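Local coordinates for protein inorganic pyrophosphatase (Shewanella sp. AS-11, PDB 6LL8) that probably catalyses the hydrolysis of diphosphate to two phosphates, using divalent metal ions such as manganese, as a type II inorganic pyrophosphatase, at residues 148-153 and 182-187; 13-18 and 141-146; 197-202 and 238-243; 228-233 and 251-256. All coordinates share one frame; numbering follows the deposited sequence. Where two conformers were deposited one is given.

Contact 1 (148-153 and 182-187); sequences TVIFKS and DMFKVK
A Schellman motif that ends helix 134-147, running straight into a type I' turn from V149 to K152, sets V149 and I150 against the ring of F184 on helix 176-187. V149 is the residue that leaves the helix, with a positive phi of 55°. This turns the backbone so that its CA, as well as its side chain, meets the ring: CA lies 3.9 Å from CZ of F184, and CG1 of V149 reaches the same CZ at 4.0 Å, the two side chains crossing at about a right angle. I150 slides past the ring in the opposite direction, its CG1 4.0 Å from CE2 of F184 and its CD1 about as close to CD2. Both residues approach the ring obliquely. CG of F184 stands anti to its carbonyl carbon (chi1 -73°), which carries the ring from the helix to the turn. K152 N to V149 O (2.9 Å) closes the turn, and S153 N to T148 O (2.9 Å) joins the residues flanking it, while F151 N donates to OG1 of T148 at 3.2 Å in an ST motif. Replacing F184 with an alanine would probably open a gap under the turn and leave V149 CG1 and I150 CG1 without their aromatic partner. The side chain of V149 lies about 7 Å from that of the metal ligand D147, two residues earlier. I150 also touches K177 and M181 on helix 176-187 and F151 packs on helix 158-171. V149 leans on I256 in the loop after strand 248-255, and K187 forms a salt bridge with E219 of strand 211-220.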
# COMPACT_ATOMS: atom_id res chain seq x y z
N THR A 148 6.05 -5.16 5.38
CA THR A 148 6.59 -6.52 5.47
C THR A 148 5.85 -7.37 6.49
O THR A 148 6.22 -8.54 6.65
CB THR A 148 8.07 -6.53 5.79
OG1 THR A 148 8.31 -6.08 7.12
CG2 THR A 148 8.91 -5.79 4.78
N VAL A 149 4.84 -6.83 7.14
CA VAL A 149 4.08 -7.59 8.16
C VAL A 149 5.07 -8.13 9.21
O VAL A 149 5.12 -9.33 9.52
CB VAL A 149 3.14 -8.66 7.57
CG1 VAL A 149 2.20 -9.18 8.65
CG2 VAL A 149 2.36 -8.10 6.40
N ILE A 150 5.87 -7.23 9.76
CA ILE A 150 6.85 -7.61 10.80
C ILE A 150 7.73 -8.74 10.27
O ILE A 150 8.06 -9.70 10.99
CB ILE A 150 6.20 -7.96 12.15
CG1 ILE A 150 4.89 -7.23 12.44
CG2 ILE A 150 7.22 -7.72 13.26
CD1 ILE A 150 4.17 -7.67 13.71
N PHE A 151 8.14 -8.61 9.02
CA PHE A 151 9.06 -9.53 8.30
C PHE A 151 8.37 -10.84 7.92
O PHE A 151 9.06 -11.72 7.36
CB PHE A 151 10.36 -9.80 9.06
CG PHE A 151 11.08 -8.60 9.59
CD1 PHE A 151 11.08 -7.38 8.94
CD2 PHE A 151 11.91 -8.75 10.68
CE1 PHE A 151 11.83 -6.33 9.43
CE2 PHE A 151 12.66 -7.70 11.16
CZ PHE A 151 12.62 -6.48 10.53
N LYS A 152 7.09 -11.01 8.18
CA LYS A 152 6.40 -12.28 7.85
C LYS A 152 6.01 -12.37 6.38
O LYS A 152 5.84 -13.46 5.85
CB LYS A 152 5.11 -12.40 8.67
CG LYS A 152 5.29 -12.47 10.18
CD LYS A 152 3.97 -12.35 10.94
CE LYS A 152 4.10 -12.44 12.46
NZ LYS A 152 2.94 -13.14 13.00
N SER A 153 5.79 -11.24 5.74
CA SER A 153 5.31 -11.25 4.35
C SER A 153 6.37 -11.85 3.45
O SER A 153 7.55 -11.52 3.60
CB SER A 153 4.96 -9.87 3.90
OG SER A 153 4.46 -9.91 2.57
N ASP A 182 2.36 -3.34 17.56
CA ASP A 182 1.47 -2.22 17.93
C ASP A 182 0.66 -1.80 16.70
O ASP A 182 -0.54 -1.52 16.79
CB ASP A 182 2.24 -1.02 18.45
CG ASP A 182 2.77 -1.17 19.85
OD1 ASP A 182 2.42 -2.15 20.49
OD2 ASP A 182 3.60 -0.33 20.20
N MET A 183 1.33 -1.63 15.58
CA MET A 183 0.65 -1.17 14.35
C MET A 183 -0.45 -2.14 13.95
O MET A 183 -1.54 -1.68 13.52
CB MET A 183 1.65 -1.01 13.22
CG MET A 183 2.52 0.26 13.42
SD MET A 183 3.62 0.54 12.03
CE MET A 183 4.75 -0.82 12.27
N PHE A 184 -0.19 -3.43 14.04
CA PHE A 184 -1.23 -4.42 13.69
C PHE A 184 -2.33 -4.50 14.74
O PHE A 184 -3.47 -4.79 14.38
CB PHE A 184 -0.61 -5.76 13.31
CG PHE A 184 0.05 -5.68 11.95
CD1 PHE A 184 -0.71 -5.80 10.80
CD2 PHE A 184 1.40 -5.40 11.83
CE1 PHE A 184 -0.12 -5.63 9.55
CE2 PHE A 184 1.98 -5.25 10.58
CZ PHE A 184 1.22 -5.34 9.45
N LYS A 185 -2.04 -4.20 15.99
CA LYS A 185 -3.13 -4.05 16.99
C LYS A 185 -4.00 -2.85 16.65
O LYS A 185 -5.21 -2.93 16.75
CB LYS A 185 -2.54 -3.93 18.40
CG LYS A 185 -1.89 -5.20 18.91
CD LYS A 185 -1.36 -5.00 20.32
CE LYS A 185 -0.68 -6.18 20.91
NZ LYS A 185 -0.66 -5.97 22.39
N VAL A 186 -3.42 -1.76 16.19
CA VAL A 186 -4.22 -0.61 15.72
C VAL A 186 -5.07 -1.03 14.52
O VAL A 186 -6.28 -0.73 14.49
CB VAL A 186 -3.34 0.59 15.40
CG1 VAL A 186 -4.14 1.70 14.73
CG2 VAL A 186 -2.70 1.13 16.68
N LYS A 187 -4.49 -1.74 13.56
CA LYS A 187 -5.24 -2.17 12.37
C LYS A 187 -6.40 -3.07 12.76
O LYS A 187 -7.39 -3.11 12.04
CB LYS A 187 -4.35 -2.89 11.35
CG LYS A 187 -3.41 -2.00 10.56
CD LYS A 187 -2.58 -2.75 9.46
CE LYS A 187 -2.09 -1.91 8.25
NZ LYS A 187 -0.98 -2.48 7.40

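Contact 2 (13-18 and 141-146); sequences DSDSIC and MCAILS. With MG (magnesium ion), chain F; MG (magnesium ion), chain C; MG (magnesium ion), chain D; 2PN (imidodiphosphoric acid), chain I.
The metal-binding start of helix 14-29 packs beside helix 134-147, with the methyl group of A143 lodged against S14, D15 and C18. The axes of helix segments 14-18 and 141-146 run nearly antiparallel, 8.8 Å apart at closest approach, with a crossing angle of -161°, and the small A143 permits this: its CB lies 4.0 Å from D15 CA and 4.2 Å from C18 CB. D13 is the N-cap, and its OD1 takes the backbone N of S16 at 3.1 Å, met nearly along the C-O bond. The same carboxylate binds one magnesium ion through both oxygens, OD2 at 2.1 Å, with H9 and D73 as further protein ligands. OD2 also bridges to a second magnesium ion at 2.4 Å, which D147 shares. That second ion holds a water that accepts from D15 N at 3.0 Å, so backbone and metal fix the water together. D15, its CG anti to N (chi1 -167°), sends OD2 to a third magnesium ion at 2.1 Å, while OD1 is held by N118. Each of the three ions also takes an oxygen of one phosphoryl group of the imidodiphosphate. D13 and D15, with H9 before them, form the HxxxDxD signature of DHH-family phosphoesterases.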
# COMPACT_ATOMS: atom_id res chain seq x y z
N ASP A 13 -1.55 4.35 2.22
CA ASP A 13 -1.14 3.60 3.41
C ASP A 13 0.12 4.23 4.00
O ASP A 13 0.60 5.28 3.54
CB ASP A 13 -0.99 2.15 3.07
CG ASP A 13 -0.04 1.88 1.91
OD1 ASP A 13 0.73 2.78 1.50
OD2 ASP A 13 -0.04 0.74 1.37
N SER A 14 0.66 3.62 5.03
CA SER A 14 1.81 4.18 5.73
C SER A 14 2.99 4.32 4.79
O SER A 14 3.73 5.31 4.90
CB SER A 14 2.14 3.38 6.96
OG SER A 14 1.07 3.42 7.87
N ASP A 15 3.26 3.36 3.94
CA ASP A 15 4.39 3.49 3.02
C ASP A 15 4.22 4.71 2.13
O ASP A 15 5.16 5.49 1.95
CB ASP A 15 4.50 2.22 2.19
CG ASP A 15 5.75 1.99 1.38
OD1 ASP A 15 6.80 2.60 1.75
OD2 ASP A 15 5.73 1.16 0.45
N SER A 16 3.04 4.91 1.58
CA SER A 16 2.77 6.06 0.71
C SER A 16 2.90 7.38 1.47
O SER A 16 3.34 8.37 0.88
CB SER A 16 1.40 5.94 0.07
OG SER A 16 1.40 5.13 -1.09
N ILE A 17 2.42 7.46 2.70
CA ILE A 17 2.46 8.71 3.49
C ILE A 17 3.87 8.95 3.98
O ILE A 17 4.46 10.03 3.80
CB ILE A 17 1.44 8.67 4.63
CG1 ILE A 17 0.02 8.59 4.09
CG2 ILE A 17 1.66 9.83 5.58
CD1 ILE A 17 -0.45 9.78 3.27
N CYS A 18 4.43 7.97 4.67
CA CYS A 18 5.76 8.12 5.27
C CYS A 18 6.81 8.27 4.20
O CYS A 18 7.78 9.02 4.37
CB CYS A 18 6.07 6.95 6.20
SG CYS A 18 4.90 6.85 7.60
N MET A 141 11.01 3.36 9.39
CA MET A 141 11.07 2.06 10.07
C MET A 141 9.66 1.47 10.19
O MET A 141 9.44 0.29 9.88
CB MET A 141 11.70 2.26 11.44
CG MET A 141 11.83 0.98 12.26
SD MET A 141 11.89 1.26 14.04
CE MET A 141 10.21 1.80 14.30
N CYS A 142 8.72 2.29 10.66
CA CYS A 142 7.34 1.82 10.83
C CYS A 142 6.77 1.40 9.48
O CYS A 142 6.06 0.37 9.39
CB CYS A 142 6.45 2.87 11.46
SG CYS A 142 6.79 3.17 13.20
N ALA A 143 6.97 2.19 8.44
CA ALA A 143 6.43 1.82 7.13
C ALA A 143 6.94 0.45 6.69
O ALA A 143 6.16 -0.36 6.15
CB ALA A 143 6.79 2.86 6.10
N ILE A 144 8.22 0.16 6.91
CA ILE A 144 8.79 -1.12 6.44
C ILE A 144 8.22 -2.25 7.30
O ILE A 144 7.90 -3.32 6.76
CB ILE A 144 10.32 -1.08 6.46
CG1 ILE A 144 10.89 0.05 5.60
CG2 ILE A 144 10.87 -2.44 6.02
CD1 ILE A 144 12.31 0.39 5.89
N LEU A 145 8.10 -2.05 8.60
CA LEU A 145 7.48 -3.07 9.47
C LEU A 145 6.05 -3.34 9.04
O LEU A 145 5.58 -4.48 9.12
CB LEU A 145 7.52 -2.58 10.92
CG LEU A 145 8.89 -2.64 11.58
CD1 LEU A 145 8.87 -1.76 12.82
CD2 LEU A 145 9.30 -4.06 11.91
N SER A 146 5.32 -2.33 8.59
CA SER A 146 3.93 -2.50 8.14
C SER A 146 3.90 -3.27 6.82
O SER A 146 3.19 -4.29 6.72
CB SER A 146 3.26 -1.15 8.02
OG SER A 146 1.90 -1.36 7.75
MG MG F . 1.63 -0.72 2.36
MG MG C . 1.18 1.21 -0.23
MG MG D . 4.32 -0.27 -0.20
P1 2PN I . 1.60 -1.84 -0.67
O1 2PN I . 1.00 -0.53 -1.15
O2 2PN I . 1.14 -2.22 0.72
O3 2PN I . 3.12 -1.82 -0.79
N1 2PN I . 1.07 -3.01 -1.70
P2 2PN I . 0.03 -4.28 -1.59
O4 2PN I . -0.92 -4.10 -2.77
O5 2PN I . -0.71 -4.17 -0.27
O6 2PN I . 0.84 -5.55 -1.70
O HOH W 1 -0.32 0.66 6.25
O HOH W 2 1.99 0.65 4.31
O HOH W 3 0.12 -2.25 3.37

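Contact 3 (197-202 and 238-243); sequences DLVMRD and AKLKVE
V199 and M200 converge on one methyl group of L240, where the end of helix 195-199 rests on helix 230-243 in the DHHA2 domain. The contact is wholly apolar. CG1 of V199 comes to 3.6 Å from CD2 of L240, a snug methyl-to-methyl approach in which the two side chains slide past each other in opposite directions. SD of M200 meets the same CD2 at 3.8 Å, so the methyl sits between a branched side chain and a thioether. L240 reaches across because its CG is anti to the backbone N (chi1 -174°). M200, whose CB sets out to the side, brings SD to L240 by the bend at chi2 (-55°); the further bend at chi3 swings only CE.

In the next shell, V199 also lies on L233, D236 and I237 of helix 230-243, so V199 touches residues spread over nearly two turns of that helix. L240 touches R196 one turn earlier on helix 195-199, and R196 in turn forms a salt bridge with E243, adding a charged tie between the two helices. M200 also touches I11, in the loop between the metal ligands H9 and D13, which places the contact next to the facing domain. The sulfur, not the terminal methyl, makes the approach: M200 CE stays 5.1 Å from L240 CD2.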
# COMPACT_ATOMS: atom_id res chain seq x y z
N ASP A 197 -16.43 1.72 5.10
CA ASP A 197 -15.16 2.30 5.56
C ASP A 197 -14.11 1.19 5.67
O ASP A 197 -12.94 1.45 5.37
CB ASP A 197 -15.33 3.06 6.87
CG ASP A 197 -16.15 4.35 6.78
OD1 ASP A 197 -16.30 4.87 5.67
OD2 ASP A 197 -16.52 4.84 7.84
N LEU A 198 -14.51 -0.03 6.06
CA LEU A 198 -13.55 -1.14 6.11
C LEU A 198 -13.19 -1.59 4.69
O LEU A 198 -12.00 -1.81 4.39
CB LEU A 198 -14.13 -2.29 6.91
CG LEU A 198 -14.32 -2.04 8.41
CD1 LEU A 198 -15.02 -3.21 9.04
CD2 LEU A 198 -12.99 -1.75 9.10
N VAL A 199 -14.17 -1.75 3.81
CA VAL A 199 -13.89 -2.18 2.43
C VAL A 199 -12.88 -1.19 1.81
O VAL A 199 -11.98 -1.63 1.10
CB VAL A 199 -15.19 -2.29 1.61
CG1 VAL A 199 -14.93 -2.47 0.15
CG2 VAL A 199 -16.08 -3.38 2.16
N MET A 200 -13.06 0.11 2.02
CA MET A 200 -12.25 1.13 1.36
C MET A 200 -10.97 1.45 2.11
O MET A 200 -10.19 2.26 1.60
CB MET A 200 -13.05 2.43 1.18
CG MET A 200 -14.27 2.28 0.29
SD MET A 200 -13.95 1.64 -1.31
CE MET A 200 -12.85 2.88 -1.92
N ARG A 201 -10.72 0.88 3.26
CA ARG A 201 -9.58 1.33 4.09
C ARG A 201 -8.25 1.08 3.38
O ARG A 201 -7.35 1.91 3.55
CB ARG A 201 -9.61 0.59 5.42
CG ARG A 201 -8.40 0.89 6.30
CD ARG A 201 -8.71 0.71 7.74
NE ARG A 201 -9.60 1.75 8.21
CZ ARG A 201 -10.24 1.69 9.37
NH1 ARG A 201 -10.09 0.63 10.15
NH2 ARG A 201 -11.05 2.65 9.72
N ASP A 202 -8.12 -0.03 2.69
CA ASP A 202 -6.85 -0.43 2.05
C ASP A 202 -7.20 -1.05 0.72
O ASP A 202 -6.99 -2.26 0.51
CB ASP A 202 -6.08 -1.36 2.96
CG ASP A 202 -4.74 -1.82 2.47
OD1 ASP A 202 -4.27 -1.27 1.46
OD2 ASP A 202 -4.16 -2.69 3.20
N ALA A 238 -20.63 -6.10 -3.24
CA ALA A 238 -21.53 -6.21 -4.40
C ALA A 238 -21.98 -4.81 -4.81
O ALA A 238 -22.04 -4.53 -6.00
CB ALA A 238 -22.72 -7.08 -4.07
N LYS A 239 -22.32 -3.94 -3.86
CA LYS A 239 -22.70 -2.54 -4.17
C LYS A 239 -21.52 -1.82 -4.81
O LYS A 239 -21.71 -1.14 -5.81
CB LYS A 239 -23.14 -1.82 -2.90
CG LYS A 239 -24.46 -2.27 -2.30
CD LYS A 239 -24.86 -1.46 -1.06
CE LYS A 239 -25.94 -2.09 -0.21
NZ LYS A 239 -27.20 -2.28 -0.95
N LEU A 240 -20.32 -1.98 -4.24
CA LEU A 240 -19.14 -1.28 -4.78
C LEU A 240 -18.86 -1.72 -6.21
O LEU A 240 -18.45 -0.90 -7.03
CB LEU A 240 -17.96 -1.54 -3.85
CG LEU A 240 -16.69 -0.77 -4.17
CD1 LEU A 240 -16.89 0.73 -4.17
CD2 LEU A 240 -15.63 -1.16 -3.16
N LYS A 241 -19.06 -2.99 -6.51
CA LYS A 241 -18.85 -3.54 -7.86
C LYS A 241 -19.72 -2.74 -8.84
O LYS A 241 -19.26 -2.31 -9.90
CB LYS A 241 -19.18 -5.03 -7.89
CG LYS A 241 -19.05 -5.66 -9.27
CD LYS A 241 -19.45 -7.10 -9.24
CE LYS A 241 -19.38 -7.75 -10.60
NZ LYS A 241 -20.43 -7.24 -11.52
N VAL A 242 -20.99 -2.59 -8.52
CA VAL A 242 -21.96 -1.90 -9.41
C VAL A 242 -21.61 -0.42 -9.49
O VAL A 242 -21.59 0.16 -10.58
CB VAL A 242 -23.40 -2.10 -8.90
CG1 VAL A 242 -24.36 -1.16 -9.61
CG2 VAL A 242 -23.79 -3.55 -9.00
N GLU A 243 -21.32 0.19 -8.35
CA GLU A 243 -21.09 1.65 -8.31
C GLU A 243 -19.95 2.05 -9.24
O GLU A 243 -20.04 3.12 -9.85
CB GLU A 243 -20.75 2.11 -6.91
CG GLU A 243 -21.93 2.04 -5.96
CD GLU A 243 -21.57 2.16 -4.49
OE1 GLU A 243 -20.48 2.70 -4.21
OE2 GLU A 243 -22.37 1.69 -3.62

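Contact 4 (228-233 and 251-256); sequences DIKADL and LLLTDI
L233 projects from helix 230-243 into the angle between L251 and L253, alternate residues of strand 248-255 whose side chains rise from the same face of the sheet. Against L251 it crosses at about a right angle. CD1 of L233 lies 4.1 Å from CD2 of L251, and its CB is equally near that methyl, so the leucine is touched at both base and tip. Toward L253 the meeting is more slanted, with L233 CD1 4.2 Å from L253 CD2. The other methyl of L253 turns to K230: its CD1 touches CE of the lysine at 4.0 Å, again at a slant. K230 leaves its backbone with CG anti to N (chi1 -163°) and bends at chi3, which brings CE against L253 while NZ continues to a salt bridge with E262 on the adjoining strand 260-267. The lysine thus lends one methylene to the leucine and delivers its charge beyond it. L233 also rests on L264 of that strand and on A195 and V199 of helix 195-199. Such leucine packing of a connecting helix on its sheet is what joins a beta-alpha-beta crossover, here strand 211-220, helix 230-243 and strand 248-255.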
# COMPACT_ATOMS: atom_id res chain seq x y z
N ASP A 228 -19.05 -11.16 12.82
CA ASP A 228 -20.41 -10.57 12.91
C ASP A 228 -20.71 -9.70 11.68
O ASP A 228 -21.88 -9.59 11.30
CB ASP A 228 -20.63 -9.78 14.19
CG ASP A 228 -20.64 -10.63 15.45
OD1 ASP A 228 -20.78 -11.88 15.34
OD2 ASP A 228 -20.50 -10.05 16.54
N ILE A 229 -19.69 -9.09 11.08
CA ILE A 229 -19.85 -8.06 10.00
C ILE A 229 -19.60 -8.68 8.63
O ILE A 229 -19.77 -7.98 7.63
CB ILE A 229 -18.96 -6.80 10.20
CG1 ILE A 229 -19.44 -5.61 9.36
CG2 ILE A 229 -17.49 -7.08 9.92
CD1 ILE A 229 -18.76 -4.27 9.70
N LYS A 230 -19.24 -9.96 8.56
CA LYS A 230 -18.85 -10.57 7.27
C LYS A 230 -19.96 -10.43 6.23
O LYS A 230 -19.68 -10.05 5.08
CB LYS A 230 -18.39 -12.02 7.46
CG LYS A 230 -17.60 -12.55 6.28
CD LYS A 230 -16.98 -13.88 6.58
CE LYS A 230 -15.93 -13.78 7.67
NZ LYS A 230 -15.24 -15.06 7.87
N ALA A 231 -21.20 -10.77 6.57
CA ALA A 231 -22.31 -10.66 5.60
C ALA A 231 -22.46 -9.21 5.14
O ALA A 231 -22.78 -8.99 3.95
CB ALA A 231 -23.57 -11.22 6.20
N ASP A 232 -22.29 -8.24 6.03
CA ASP A 232 -22.35 -6.80 5.68
C ASP A 232 -21.22 -6.45 4.71
O ASP A 232 -21.44 -5.69 3.77
CB ASP A 232 -22.32 -5.92 6.94
CG ASP A 232 -23.56 -6.01 7.83
OD1 ASP A 232 -24.55 -6.51 7.34
OD2 ASP A 232 -23.46 -5.57 8.98
N LEU A 233 -20.03 -7.01 4.90
CA LEU A 233 -18.93 -6.77 3.95
C LEU A 233 -19.27 -7.36 2.59
O LEU A 233 -19.00 -6.71 1.56
CB LEU A 233 -17.63 -7.36 4.47
CG LEU A 233 -17.07 -6.76 5.76
CD1 LEU A 233 -15.91 -7.59 6.27
CD2 LEU A 233 -16.65 -5.33 5.57
N LEU A 251 -12.15 -8.86 -1.48
CA LEU A 251 -11.74 -8.32 -0.16
C LEU A 251 -10.98 -9.41 0.56
O LEU A 251 -11.54 -10.46 0.86
CB LEU A 251 -12.93 -7.82 0.64
CG LEU A 251 -12.62 -7.28 2.03
CD1 LEU A 251 -11.70 -6.07 1.96
CD2 LEU A 251 -13.89 -6.92 2.78
N LEU A 252 -9.73 -9.14 0.87
CA LEU A 252 -8.86 -10.03 1.64
C LEU A 252 -9.00 -9.74 3.11
O LEU A 252 -8.73 -8.62 3.56
CB LEU A 252 -7.41 -9.80 1.23
CG LEU A 252 -7.04 -10.16 -0.20
CD1 LEU A 252 -5.83 -9.35 -0.64
CD2 LEU A 252 -6.75 -11.65 -0.31
N LEU A 253 -9.42 -10.74 3.86
CA LEU A 253 -9.44 -10.67 5.34
C LEU A 253 -8.20 -11.47 5.77
O LEU A 253 -8.17 -12.70 5.65
CB LEU A 253 -10.73 -11.28 5.90
CG LEU A 253 -12.02 -10.72 5.32
CD1 LEU A 253 -13.21 -11.42 5.97
CD2 LEU A 253 -12.12 -9.21 5.50
N THR A 254 -7.15 -10.77 6.16
CA THR A 254 -5.81 -11.33 6.30
C THR A 254 -5.47 -11.44 7.78
O THR A 254 -5.43 -10.45 8.48
CB THR A 254 -4.79 -10.49 5.56
OG1 THR A 254 -5.15 -10.46 4.18
CG2 THR A 254 -3.39 -11.02 5.75
N ASP A 255 -5.21 -12.67 8.23
CA ASP A 255 -4.81 -12.95 9.61
C ASP A 255 -3.29 -13.05 9.63
O ASP A 255 -2.72 -13.97 9.03
CB ASP A 255 -5.49 -14.25 10.05
CG ASP A 255 -5.26 -14.60 11.49
OD1 ASP A 255 -4.10 -14.51 11.92
OD2 ASP A 255 -6.29 -14.91 12.20
N ILE A 256 -2.65 -12.09 10.29
CA ILE A 256 -1.18 -12.03 10.27
C ILE A 256 -0.54 -13.06 11.19
O ILE A 256 0.66 -13.27 11.07
CB ILE A 256 -0.66 -10.63 10.53
CG1 ILE A 256 -0.83 -10.19 11.98
CG2 ILE A 256 -1.24 -9.64 9.54
CD1 ILE A 256 0.28 -9.34 12.51

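How the contacts relate
All four contacts are largely buried, but contact 2 lies nearest the centre of the chain and alone combines helix packing with metals, waters and ligand; the others meet through carbon, sulfur and one aromatic ring. Contact 1 starts where the helix 134-147 used by contact 2 ends: I150 N lies 2.8 Å from L145 O, a probable hydrogen bond. Contacts 3 and 4 use successive parts of helix 230-243, and V199 CG2 touches L233 CD2 between them, so the two apolar patches adjoin. Contact 1 connects the halves, since K152 NZ probably bonds I256 O and F184 packs on I256 at the end of contact 4. Contact 2 touches neither 3 nor 4.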